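Local atomic coordinates of dual specificity phosphatase 28 (Homo sapiens, PDB entry 5Y15), a protein that hydrolyses a synthetic aryl phosphate in vitro but has almost no detectable activity on phosphotyrosine, even less on phosphothreonine and none on phosphoserine. Residues S34-L40 / S51-A55; V66-V70 / A109-A113; C69-Q75 / E86-F92; R128-A133 / A161-F167; T136-R141 / L171-E175. The protein carries 2 engineered substitutions. All blocks are in the same frame, centred on the assembly; numbering follows the deposited sequence.

Contact 1 of 5, residues S34-L40 / S51-A55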
# COMPACT_ATOMS: atom_id res chain seq x y z
N SER A 34 25.73 -10.11 4.00
CA SER A 34 24.64 -10.98 3.56
C SER A 34 23.61 -11.11 4.68
O SER A 34 23.98 -11.43 5.82
CB SER A 34 25.15 -12.35 3.16
OG SER A 34 24.12 -13.33 3.22
N PRO A 35 22.32 -10.88 4.40
CA PRO A 35 21.32 -10.86 5.47
C PRO A 35 21.26 -12.17 6.25
O PRO A 35 21.62 -13.24 5.76
CB PRO A 35 20.01 -10.59 4.72
CG PRO A 35 20.45 -9.82 3.49
CD PRO A 35 21.75 -10.48 3.10
N VAL A 36 20.80 -12.06 7.49
CA VAL A 36 20.69 -13.24 8.37
C VAL A 36 19.55 -14.13 7.86
O VAL A 36 18.43 -13.63 7.64
CB VAL A 36 20.44 -12.80 9.82
CG1 VAL A 36 19.95 -13.98 10.67
CG2 VAL A 36 21.71 -12.20 10.42
N PRO A 37 19.79 -15.43 7.63
CA PRO A 37 18.75 -16.38 7.21
C PRO A 37 17.75 -16.59 8.35
O PRO A 37 18.06 -16.19 9.47
CB PRO A 37 19.53 -17.66 6.89
CG PRO A 37 20.96 -17.22 6.74
CD PRO A 37 21.12 -16.08 7.69
N PRO A 38 16.59 -17.21 8.08
CA PRO A 38 16.04 -17.67 6.80
C PRO A 38 15.56 -16.50 5.95
O PRO A 38 15.47 -15.39 6.47
CB PRO A 38 14.86 -18.56 7.22
CG PRO A 38 15.12 -18.90 8.65
CD PRO A 38 15.76 -17.67 9.21
N PRO A 39 15.25 -16.76 4.66
CA PRO A 39 14.67 -15.70 3.82
C PRO A 39 13.45 -15.05 4.47
O PRO A 39 13.46 -13.83 4.67
CB PRO A 39 14.30 -16.43 2.53
CG PRO A 39 14.28 -17.90 2.89
CD PRO A 39 15.35 -18.03 3.92
N LEU A 40 12.43 -15.83 4.83
CA LEU A 40 11.23 -15.25 5.41
C LEU A 40 10.73 -16.12 6.57
O LEU A 40 10.98 -17.32 6.64
CB LEU A 40 10.13 -15.05 4.36
CG LEU A 40 9.53 -16.22 3.59
CD1 LEU A 40 8.59 -17.02 4.46
CD2 LEU A 40 8.77 -15.68 2.41
N SER A 51 13.95 -10.59 4.93
CA SER A 51 15.11 -9.77 4.62
C SER A 51 15.16 -9.57 3.12
O SER A 51 14.25 -9.97 2.40
CB SER A 51 16.41 -10.42 5.09
OG SER A 51 16.55 -11.68 4.47
N ALA A 52 16.24 -8.91 2.66
CA ALA A 52 16.46 -8.65 1.24
C ALA A 52 16.14 -9.89 0.41
O ALA A 52 15.62 -9.79 -0.70
CB ALA A 52 17.90 -8.19 0.96
N ARG A 53 16.47 -11.07 0.94
CA ARG A 53 16.27 -12.28 0.17
C ARG A 53 14.79 -12.63 0.01
O ARG A 53 14.45 -13.38 -0.91
CB ARG A 53 17.03 -13.42 0.86
CG ARG A 53 18.45 -12.97 1.24
CD ARG A 53 19.34 -12.86 0.01
NE ARG A 53 20.71 -12.41 0.26
CZ ARG A 53 21.81 -13.16 0.13
NH1 ARG A 53 21.72 -14.42 -0.25
NH2 ARG A 53 23.01 -12.64 0.37
N ALA A 54 13.91 -12.05 0.84
CA ALA A 54 12.50 -12.44 0.85
C ALA A 54 11.81 -12.14 -0.47
O ALA A 54 11.09 -12.99 -1.02
CB ALA A 54 11.76 -11.73 1.99
N ALA A 55 12.00 -10.93 -1.02
CA ALA A 55 11.29 -10.57 -2.23
C ALA A 55 11.73 -11.41 -3.42
O ALA A 55 10.99 -11.51 -4.41
CB ALA A 55 11.46 -9.09 -2.53
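The proline-rich lead-in to the N-terminal β-hairpin meets the turn that leaves the hairpin's second strand, with P35 and P39 set against S51, R53 and A54. P35 presents one edge of its ring. Its CB lies 3.6 Å from CB of S51, its CG meets the methyl of A52 at 3.9 Å, and its CD rests 3.6 Å from NE of R53. The R53 chain is turned about its CB-CG bond (chi2 -73°) and crosses the proline at about a right angle, bringing the guanidinium up beside CD. NH2 of R53 also comes close to the hydroxyl of S34, but the angle is too poor for a hydrogen bond.

At the inner end, S51 N donates to P39 O over 3.3 Å, nearly in line with the carbonyl, just beyond the ends of strands 40-44 and 47-50. The same oxygen has the methyl of A54 at 3.8 Å. Between the two ends, the peptide before P38 is cis, and V36 O takes a hydrogen bond from R158 NH2. The S51 side chain is about 6 Å from that of S124, an engineered serine at the position of the presumed phosphocysteine nucleophile. The P39-S51 bond carries the pairing of the hairpin one step past its open end, and the proline-rich tail lies over the turn that follows, at the opening hairpin of the dual-specificity phosphatase fold.

Contact 2 of 5, residues V66-V70 / A109-A113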
# COMPACT_ATOMS: atom_id res chain seq x y z
N VAL A 66 0.99 -15.01 -0.41
CA VAL A 66 1.25 -13.60 -0.16
C VAL A 66 0.65 -12.80 -1.30
O VAL A 66 0.95 -13.04 -2.48
CB VAL A 66 2.75 -13.35 0.00
CG1 VAL A 66 3.05 -11.86 -0.06
CG2 VAL A 66 3.21 -13.91 1.34
N THR A 67 -0.22 -11.86 -0.97
CA THR A 67 -0.86 -11.02 -1.95
C THR A 67 -0.45 -9.57 -1.81
O THR A 67 -0.89 -8.73 -2.60
CB THR A 67 -2.38 -11.13 -1.84
OG1 THR A 67 -2.76 -10.73 -0.53
CG2 THR A 67 -2.84 -12.57 -2.05
N LEU A 68 0.39 -9.24 -0.82
CA LEU A 68 0.87 -7.88 -0.66
C LEU A 68 2.27 -7.94 -0.08
O LEU A 68 2.47 -8.60 0.94
CB LEU A 68 -0.04 -7.05 0.25
CG LEU A 68 0.46 -5.66 0.65
CD1 LEU A 68 0.33 -4.71 -0.52
CD2 LEU A 68 -0.27 -5.10 1.87
N CYS A 69 3.22 -7.27 -0.73
CA CYS A 69 4.58 -7.10 -0.21
C CYS A 69 4.73 -5.68 0.30
O CYS A 69 4.45 -4.72 -0.43
CB CYS A 69 5.63 -7.37 -1.30
SG CYS A 69 5.59 -9.06 -1.90
N VAL A 70 5.20 -5.53 1.53
CA VAL A 70 5.45 -4.23 2.11
C VAL A 70 6.95 -4.06 2.16
O VAL A 70 7.62 -4.70 2.98
CB VAL A 70 4.83 -4.07 3.51
CG1 VAL A 70 5.07 -2.65 4.05
CG2 VAL A 70 3.32 -4.41 3.48
N ALA A 109 -3.51 -1.12 4.68
CA ALA A 109 -3.34 -1.90 3.46
C ALA A 109 -3.08 -3.36 3.80
O ALA A 109 -3.60 -4.27 3.13
CB ALA A 109 -2.19 -1.34 2.61
N MET A 110 -2.25 -3.60 4.82
CA MET A 110 -1.97 -4.98 5.22
C MET A 110 -3.25 -5.69 5.67
O MET A 110 -3.52 -6.83 5.25
CB MET A 110 -0.90 -4.99 6.32
CG MET A 110 0.51 -4.53 5.83
SD MET A 110 1.58 -4.21 7.26
CE MET A 110 1.73 -5.88 7.86
N GLU A 111 -4.05 -5.01 6.51
CA GLU A 111 -5.29 -5.61 7.01
C GLU A 111 -6.24 -5.92 5.88
O GLU A 111 -6.86 -6.98 5.85
CB GLU A 111 -5.95 -4.70 8.04
CG GLU A 111 -7.30 -5.20 8.53
CD GLU A 111 -7.19 -6.44 9.44
OE1 GLU A 111 -6.06 -6.93 9.68
OE2 GLU A 111 -8.24 -6.91 9.92
N ALA A 112 -6.37 -5.00 4.91
CA ALA A 112 -7.23 -5.28 3.77
C ALA A 112 -6.77 -6.51 3.02
O ALA A 112 -7.59 -7.31 2.56
CB ALA A 112 -7.29 -4.07 2.83
N ALA A 113 -5.45 -6.69 2.87
CA ALA A 113 -5.01 -7.90 2.17
C ALA A 113 -5.34 -9.15 2.98
O ALA A 113 -5.76 -10.17 2.43
CB ALA A 113 -3.51 -7.82 1.83
O HOH W 1 -5.78 -10.62 -0.85
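L68, A113 and M110 carry this contact between strand 66-70 and helix 109-113. The leucine points at the helix and uses both ends of its side chain: CB sits 3.9 Å from the methyl of A113, while CD2 reaches one turn back, 3.7 Å from the carbonyl O of A109 and 3.8 Å from CA of M110. Holding CG anti to the backbone N (chi1 172°) carries the branch end along the helix towards A109. M110 then fills the next position along the strand. Its CG packs 3.7 Å from CG2 of V70, the two side chains crossing at about a right angle, and its chain bends at the sulfur on the way towards V122 and Y138.

Helix and strand run antiparallel (169°), their axes 8.6 Å apart, as expected where a helix returns across the parallel part of the sheet. Helix 100-115 is the connection of a β-α-β crossover from strand 85-88 to strand 119-123, and 66-71 is the strand passed over between them. At the rim, T67 OG1 touches the methyl of A113 at 3.8 Å and shares a water with A113 O, 3.0 Å from OG1, the water's bond to the carbonyl being weak. L68 and A109 also pack on L87 and A109 of the second subunit.

Contact 3 of 5, residues C69-Q75 / E86-F92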
# COMPACT_ATOMS: atom_id res chain seq x y z
N CYS A 69 3.22 -7.27 -0.73
CA CYS A 69 4.58 -7.10 -0.21
C CYS A 69 4.73 -5.68 0.30
O CYS A 69 4.45 -4.72 -0.43
CB CYS A 69 5.63 -7.37 -1.30
SG CYS A 69 5.59 -9.06 -1.90
N VAL A 70 5.20 -5.53 1.53
CA VAL A 70 5.45 -4.23 2.11
C VAL A 70 6.95 -4.06 2.16
O VAL A 70 7.62 -4.70 2.98
CB VAL A 70 4.83 -4.07 3.51
CG1 VAL A 70 5.07 -2.65 4.05
CG2 VAL A 70 3.32 -4.41 3.48
N ASN A 71 7.47 -3.19 1.29
CA ASN A 71 8.90 -2.95 1.13
C ASN A 71 9.20 -1.72 1.98
O ASN A 71 8.88 -0.60 1.58
CB ASN A 71 9.20 -2.73 -0.35
CG ASN A 71 10.70 -2.50 -0.67
OD1 ASN A 71 11.54 -2.27 0.20
ND2 ASN A 71 11.01 -2.54 -1.96
N VAL A 72 9.75 -1.93 3.17
CA VAL A 72 10.03 -0.80 4.09
C VAL A 72 11.46 -0.37 3.83
O VAL A 72 12.41 -0.71 4.55
CB VAL A 72 9.78 -1.19 5.55
CG1 VAL A 72 9.61 0.08 6.41
CG2 VAL A 72 8.56 -2.13 5.67
N SER A 73 11.64 0.46 2.80
CA SER A 73 12.96 0.98 2.47
C SER A 73 12.84 2.01 1.37
O SER A 73 11.85 2.05 0.64
CB SER A 73 13.92 -0.11 2.01
OG SER A 73 13.58 -0.44 0.69
N ARG A 74 13.92 2.76 1.17
CA ARG A 74 13.94 3.71 0.08
C ARG A 74 14.58 3.13 -1.16
O ARG A 74 14.19 3.51 -2.27
CB ARG A 74 14.70 4.97 0.49
CG ARG A 74 14.05 5.72 1.62
CD ARG A 74 14.81 6.99 1.88
NE ARG A 74 14.27 7.76 3.00
CZ ARG A 74 13.51 8.83 2.85
NH1 ARG A 74 13.18 9.23 1.62
NH2 ARG A 74 13.06 9.50 3.91
N GLN A 75 15.44 2.12 -1.01
CA GLN A 75 16.27 1.68 -2.11
C GLN A 75 16.26 0.19 -2.33
O GLN A 75 16.94 -0.27 -3.25
CB GLN A 75 17.75 2.06 -1.88
CG GLN A 75 18.06 3.51 -1.57
CD GLN A 75 17.56 4.46 -2.62
OE1 GLN A 75 17.31 4.07 -3.76
NE2 GLN A 75 17.42 5.73 -2.25
N GLU A 86 2.53 -4.18 -4.39
CA GLU A 86 3.68 -3.83 -3.56
C GLU A 86 3.51 -2.41 -3.03
O GLU A 86 3.25 -1.48 -3.81
CB GLU A 86 5.02 -3.89 -4.33
CG GLU A 86 6.17 -3.14 -3.59
CD GLU A 86 7.45 -2.89 -4.44
OE1 GLU A 86 7.40 -3.03 -5.68
OE2 GLU A 86 8.50 -2.50 -3.86
N LEU A 87 3.67 -2.26 -1.73
CA LEU A 87 3.62 -0.96 -1.07
C LEU A 87 5.02 -0.64 -0.57
O LEU A 87 5.56 -1.39 0.26
CB LEU A 87 2.61 -0.98 0.09
CG LEU A 87 2.65 0.23 1.04
CD1 LEU A 87 2.22 1.48 0.32
CD2 LEU A 87 1.75 -0.03 2.25
N ARG A 88 5.60 0.46 -1.05
CA ARG A 88 6.90 0.89 -0.58
C ARG A 88 6.68 1.94 0.49
O ARG A 88 5.94 2.91 0.27
CB ARG A 88 7.78 1.47 -1.70
CG ARG A 88 9.06 2.16 -1.17
CD ARG A 88 10.04 2.68 -2.27
NE ARG A 88 10.33 1.70 -3.30
CZ ARG A 88 11.34 0.84 -3.23
NH1 ARG A 88 12.14 0.84 -2.17
NH2 ARG A 88 11.54 -0.03 -4.22
N VAL A 89 7.31 1.74 1.64
CA VAL A 89 7.31 2.68 2.75
C VAL A 89 8.70 3.28 2.81
O VAL A 89 9.62 2.63 3.32
CB VAL A 89 6.89 1.98 4.05
CG1 VAL A 89 6.90 2.92 5.26
CG2 VAL A 89 5.52 1.42 3.86
N PRO A 90 8.90 4.48 2.28
CA PRO A 90 10.26 4.98 2.03
C PRO A 90 10.96 5.55 3.24
O PRO A 90 10.81 6.74 3.54
CB PRO A 90 10.04 6.07 0.97
CG PRO A 90 8.62 6.45 1.04
CD PRO A 90 7.87 5.46 1.93
N VAL A 91 11.69 4.72 3.96
CA VAL A 91 12.50 5.19 5.08
C VAL A 91 13.82 4.44 5.06
O VAL A 91 13.89 3.28 4.64
CB VAL A 91 11.81 5.00 6.47
CG1 VAL A 91 10.61 5.89 6.63
CG2 VAL A 91 11.41 3.52 6.70
N PHE A 92 14.87 5.14 5.48
CA PHE A 92 16.11 4.44 5.76
C PHE A 92 16.01 3.85 7.16
O PHE A 92 15.19 4.28 7.99
CB PHE A 92 17.33 5.38 5.72
CG PHE A 92 17.74 5.85 4.33
CD1 PHE A 92 18.10 4.94 3.34
CD2 PHE A 92 17.80 7.20 4.05
CE1 PHE A 92 18.49 5.38 2.08
CE2 PHE A 92 18.20 7.65 2.78
CZ PHE A 92 18.54 6.74 1.80
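The guanidinium of R74 has P90 O over one face, 3.4 Å above its centre, and F92 N at its edge. One face of the F92 ring is covered by R74 CD, a CH-π contact 3.6 Å from the centroid and 13° off the normal. The extended R74 chain crosses the ring at about a right angle, and its NE makes a salt bridge with E97. For R88, S73 O lies at the edge and accepts from NH1 over 3.1 Å, though from well above the carbonyl plane, while N71 ND2 sits over a face. That amide is nearly coplanar with the E86 carboxylate, and ND2 donates to OE2 at 3.1 Å.

N71, E86 and R88 stand on two parallel neighbours of the sheet, 66-71 and 85-88 (outermost within this chain), linked by bonds such as L87 N to C69 O and N71 N to L87 O; R74, P90 and F92 belong to the loops that follow. E86-R88 also pair antiparallel with the second subunit, carrying the sheet across the interface, and E86 OE1 makes a salt bridge to R88 NH2 of that subunit. R88 NH2 is bonded to Q76 O. V72 CG1 packs 3.9 Å from V91 CG2.

Contact 4 of 5, residues R128-A133 / A161-F167. With PO4 (phosphate ion), chain C.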
# COMPACT_ATOMS: atom_id res chain seq x y z
N ARG A 128 15.40 -6.87 10.21
CA ARG A 128 15.68 -6.69 11.63
C ARG A 128 15.08 -5.43 12.23
O ARG A 128 14.61 -5.48 13.37
CB ARG A 128 17.20 -6.70 11.83
CG ARG A 128 17.71 -6.03 13.08
CD ARG A 128 19.24 -6.11 13.12
NE ARG A 128 19.92 -4.98 12.49
CZ ARG A 128 20.76 -5.09 11.47
NH1 ARG A 128 21.05 -6.29 10.96
NH2 ARG A 128 21.34 -4.00 10.96
N SER A 129 15.00 -4.32 11.50
CA SER A 129 14.53 -3.06 12.08
C SER A 129 13.23 -2.57 11.44
O SER A 129 12.16 -2.64 12.05
CB SER A 129 15.62 -2.00 11.95
OG SER A 129 15.29 -0.82 12.65
N ARG A 130 13.32 -2.04 10.22
CA ARG A 130 12.15 -1.45 9.57
C ARG A 130 10.98 -2.43 9.48
O ARG A 130 9.84 -2.09 9.81
CB ARG A 130 12.54 -0.93 8.18
CG ARG A 130 13.29 0.40 8.28
CD ARG A 130 13.95 0.81 6.96
NE ARG A 130 14.88 -0.20 6.48
CZ ARG A 130 15.66 -0.08 5.41
NH1 ARG A 130 15.63 1.03 4.66
NH2 ARG A 130 16.46 -1.08 5.08
N SER A 131 11.24 -3.63 8.95
CA SER A 131 10.18 -4.60 8.77
C SER A 131 9.68 -5.14 10.10
O SER A 131 8.49 -5.44 10.23
CB SER A 131 10.69 -5.74 7.89
OG SER A 131 11.82 -6.32 8.51
N ALA A 132 10.55 -5.20 11.11
CA ALA A 132 10.11 -5.66 12.42
C ALA A 132 9.21 -4.62 13.06
O ALA A 132 8.22 -4.98 13.72
CB ALA A 132 11.31 -5.95 13.31
N ALA A 133 9.54 -3.34 12.87
CA ALA A 133 8.71 -2.27 13.40
C ALA A 133 7.33 -2.28 12.75
O ALA A 133 6.32 -2.15 13.44
CB ALA A 133 9.39 -0.92 13.19
N ALA A 161 15.35 -9.66 15.32
CA ALA A 161 14.49 -8.48 15.25
C ALA A 161 14.89 -7.44 16.28
O ALA A 161 15.07 -7.74 17.46
CB ALA A 161 13.03 -8.86 15.45
N GLU A 162 15.03 -6.20 15.81
CA GLU A 162 15.43 -5.05 16.61
C GLU A 162 15.13 -3.74 15.90
O GLU A 162 15.98 -3.24 15.17
CB GLU A 162 16.92 -5.08 16.93
CG GLU A 162 17.25 -4.11 18.03
CD GLU A 162 18.62 -4.29 18.60
OE1 GLU A 162 19.55 -4.58 17.82
OE2 GLU A 162 18.76 -4.12 19.83
N PRO A 163 13.95 -3.15 16.10
CA PRO A 163 13.72 -1.80 15.61
C PRO A 163 14.74 -0.88 16.23
O PRO A 163 15.05 -1.01 17.41
CB PRO A 163 12.31 -1.47 16.13
CG PRO A 163 11.64 -2.82 16.22
CD PRO A 163 12.75 -3.71 16.75
N ASN A 164 15.27 0.05 15.42
CA ASN A 164 16.27 0.97 15.94
C ASN A 164 15.63 1.86 17.01
O ASN A 164 14.40 1.92 17.11
CB ASN A 164 16.94 1.77 14.81
CG ASN A 164 16.07 2.89 14.22
OD1 ASN A 164 15.57 3.76 14.93
ND2 ASN A 164 15.96 2.90 12.90
N PRO A 165 16.42 2.50 17.87
CA PRO A 165 15.82 3.21 19.02
C PRO A 165 14.80 4.25 18.62
O PRO A 165 13.83 4.46 19.36
CB PRO A 165 17.03 3.85 19.71
CG PRO A 165 18.14 3.00 19.31
CD PRO A 165 17.89 2.61 17.91
N GLY A 166 14.99 4.90 17.47
CA GLY A 166 14.00 5.87 17.04
C GLY A 166 12.69 5.21 16.67
O GLY A 166 11.62 5.67 17.05
N PHE A 167 12.77 4.09 15.94
CA PHE A 167 11.57 3.34 15.62
C PHE A 167 10.89 2.82 16.89
O PHE A 167 9.66 2.82 16.98
CB PHE A 167 11.89 2.18 14.70
CG PHE A 167 12.36 2.58 13.34
CD1 PHE A 167 12.18 3.87 12.87
CD2 PHE A 167 12.94 1.64 12.50
CE1 PHE A 167 12.60 4.22 11.61
CE2 PHE A 167 13.38 1.98 11.24
CZ PHE A 167 13.21 3.27 10.79
P PO4 C . 16.57 -3.29 8.38
O1 PO4 C . 15.75 -4.53 8.71
O2 PO4 C . 17.75 -3.16 9.33
O3 PO4 C . 15.71 -2.08 8.60
O4 PO4 C . 17.02 -3.50 6.94
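A132 and A133 form the apolar centre, facing A161, P163 and F167 from the first turn of helix 130-142. The methyl of A132 meets that of A161 at 4.0 Å, and CB of A133 touches both P163 CB and F167 CB. The F167 ring comes next. Its CE2 presses to 3.4 Å from CG of R130, and N164 ND2 hangs over one face towards the rim.

Polar bonds follow at the loop ends. E162 N donates to R128 O at 2.6 Å, tying the two loops together, and N164 N donates to S129 OG at 2.9 Å. With chi1 at -172° the S129 hydroxyl faces the 161-167 side, where D93 OD1 also bonds it. N164 is the N-cap of helix 165-179, its OD1 accepting from F167 N at 3.0 Å, while ND2 goes to D93.

Beyond R128-R130 lies a phosphate ion, probably from the crystallisation liquor. Its O1 takes the backbone N-H groups of R128 and S129. O3 accepts from R130 N and from R130 NE at 3.0 Å, and O4 from R130 NH2 at 3.1 Å. N126 N, earlier in the same loop, also bonds it. The bent R130 chain wraps back so that two edge N-H groups grip two oxygens, and its NH1 is fixed by V91 O. The start of helix 130-142 would probably add to the pull on the anion. This is the phosphate-binding P-loop of the protein tyrosine phosphatases, here with an engineered serine, S124, at the position assigned to the phosphocysteine intermediate, and R130 as the signature arginine.

Contact 5 of 5, residues T136-R141 / L171-E175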
# COMPACT_ATOMS: atom_id res chain seq x y z
N THR A 136 5.31 -5.21 14.06
CA THR A 136 4.86 -4.92 15.41
C THR A 136 3.65 -3.99 15.41
O THR A 136 2.62 -4.26 16.06
CB THR A 136 6.02 -4.31 16.18
OG1 THR A 136 7.12 -5.20 16.13
CG2 THR A 136 5.64 -4.05 17.62
N ALA A 137 3.77 -2.87 14.69
CA ALA A 137 2.66 -1.92 14.62
C ALA A 137 1.40 -2.58 14.05
O ALA A 137 0.28 -2.25 14.45
CB ALA A 137 3.08 -0.69 13.82
N TYR A 138 1.57 -3.47 13.08
CA TYR A 138 0.40 -4.12 12.51
C TYR A 138 -0.29 -4.97 13.57
O TYR A 138 -1.53 -4.96 13.69
CB TYR A 138 0.77 -4.97 11.29
CG TYR A 138 -0.40 -5.80 10.82
CD1 TYR A 138 -1.40 -5.25 10.03
CD2 TYR A 138 -0.55 -7.12 11.23
CE1 TYR A 138 -2.49 -5.99 9.63
CE2 TYR A 138 -1.66 -7.88 10.84
CZ TYR A 138 -2.62 -7.31 10.05
OH TYR A 138 -3.71 -8.06 9.66
N LEU A 139 0.49 -5.72 14.35
CA LEU A 139 -0.12 -6.55 15.38
C LEU A 139 -0.82 -5.71 16.44
O LEU A 139 -1.88 -6.09 16.95
CB LEU A 139 0.93 -7.45 16.02
CG LEU A 139 1.51 -8.47 15.03
CD1 LEU A 139 2.61 -9.24 15.73
CD2 LEU A 139 0.40 -9.41 14.57
N MET A 140 -0.26 -4.54 16.76
CA MET A 140 -0.92 -3.68 17.74
C MET A 140 -2.22 -3.10 17.20
O MET A 140 -3.22 -3.04 17.91
CB MET A 140 -0.01 -2.53 18.14
CG MET A 140 0.95 -2.81 19.26
SD MET A 140 1.96 -1.33 19.51
CE MET A 140 3.02 -1.53 18.19
N ARG A 141 -2.20 -2.65 15.95
CA ARG A 141 -3.30 -1.87 15.38
C ARG A 141 -4.48 -2.74 14.96
O ARG A 141 -5.63 -2.32 15.10
CB ARG A 141 -2.78 -1.04 14.21
CG ARG A 141 -3.83 -0.35 13.37
CD ARG A 141 -4.64 0.66 14.19
NE ARG A 141 -5.62 1.36 13.36
CZ ARG A 141 -6.87 0.96 13.19
NH1 ARG A 141 -7.31 -0.13 13.81
NH2 ARG A 141 -7.69 1.65 12.41
N LEU A 171 7.12 3.49 18.15
CA LEU A 171 6.18 2.42 18.52
C LEU A 171 5.55 2.69 19.88
O LEU A 171 4.35 2.43 20.08
CB LEU A 171 6.91 1.08 18.53
CG LEU A 171 7.19 0.56 17.12
CD1 LEU A 171 8.19 -0.58 17.15
CD2 LEU A 171 5.92 0.12 16.42
N GLN A 172 6.33 3.20 20.83
CA GLN A 172 5.77 3.53 22.14
C GLN A 172 4.71 4.62 22.01
O GLN A 172 3.63 4.52 22.61
CB GLN A 172 6.90 4.00 23.05
CG GLN A 172 7.78 2.89 23.62
CD GLN A 172 8.87 3.41 24.53
OE1 GLN A 172 9.28 4.57 24.42
NE2 GLN A 172 9.39 2.55 25.40
N LYS A 173 4.99 5.63 21.19
CA LYS A 173 4.02 6.70 20.98
C LYS A 173 2.79 6.18 20.24
O LYS A 173 1.66 6.59 20.53
CB LYS A 173 4.67 7.84 20.20
CG LYS A 173 3.76 9.04 19.93
CD LYS A 173 3.16 9.60 21.24
CE LYS A 173 3.42 11.10 21.41
NZ LYS A 173 3.28 11.85 20.13
N TYR A 174 2.99 5.27 19.28
CA TYR A 174 1.87 4.68 18.56
C TYR A 174 0.98 3.89 19.51
O TYR A 174 -0.25 3.93 19.38
CB TYR A 174 2.40 3.77 17.47
CG TYR A 174 1.40 3.29 16.43
CD1 TYR A 174 0.69 4.20 15.66
CD2 TYR A 174 1.22 1.94 16.19
CE1 TYR A 174 -0.19 3.77 14.67
CE2 TYR A 174 0.35 1.51 15.20
CZ TYR A 174 -0.36 2.42 14.46
OH TYR A 174 -1.22 1.98 13.48
N GLU A 175 1.58 3.19 20.47
CA GLU A 175 0.78 2.47 21.44
C GLU A 175 -0.06 3.43 22.27
O GLU A 175 -1.28 3.27 22.38
CB GLU A 175 1.67 1.61 22.34
CG GLU A 175 0.87 0.58 23.16
CD GLU A 175 1.70 -0.02 24.26
OE1 GLU A 175 2.63 0.66 24.77
OE2 GLU A 175 1.47 -1.20 24.60
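Y174 reaches from helix 171-175 to A137 and R141 on helix 136-141, within the helical layer packed beside the sheet in the dual-specificity phosphatase fold. The two helix segments run almost parallel (9°), with their axes 10.8 Å apart, a spacing wide enough for side chains to fill. From CB, which points at the opposite helix, the ring leaves anti to the backbone N (chi1 -168°). CD2 comes first to the methyl of A137, at 4.0 Å, with CE of M140 near the ring plane on that edge. CE2 then meets the same A137 methyl at 3.8 Å, and also lies 3.8 Å from the carbonyl O of A137, which sits in the plane of the ring. At the tip, OH runs up to the aliphatic part of R141, 3.5 Å from CB, and is bonded to E104 OE1. Outside the two segments, E104 of helix 100-115 also pairs through OE2 with R141 NE, so one carboxylate secures both residues.

L171, one turn earlier, packs its CD2 against A137 CB at 3.9 Å. M140 crosses it at about a right angle. Bent at its last torsion (chi3 -78°), the methionine sets CE 3.8 Å from CD2 of L171 and leaves SD 4.1 Å from CB of E175.

Along the chain, contact 1 closes before the others begin, while contacts 2 and 3 start from the same strand, 66-71, and share C69 and V70. Their centres are 13 Å apart, and both also touch the second subunit. Contacts 4 and 5 both join helix 130-142 to helix 165-179, with centres 12 Å apart and segments that alternate in sequence. The two pairs are tied together: contact 3 reaches the phosphate-binding R130 of contact 4 through V91 O, while E111 of contact 2 and Y138 of contact 5 join the crossover helix 100-115 to helix 130-142. Contacts 1 and 5 lie 24 Å apart on opposite sides of the chain's centre.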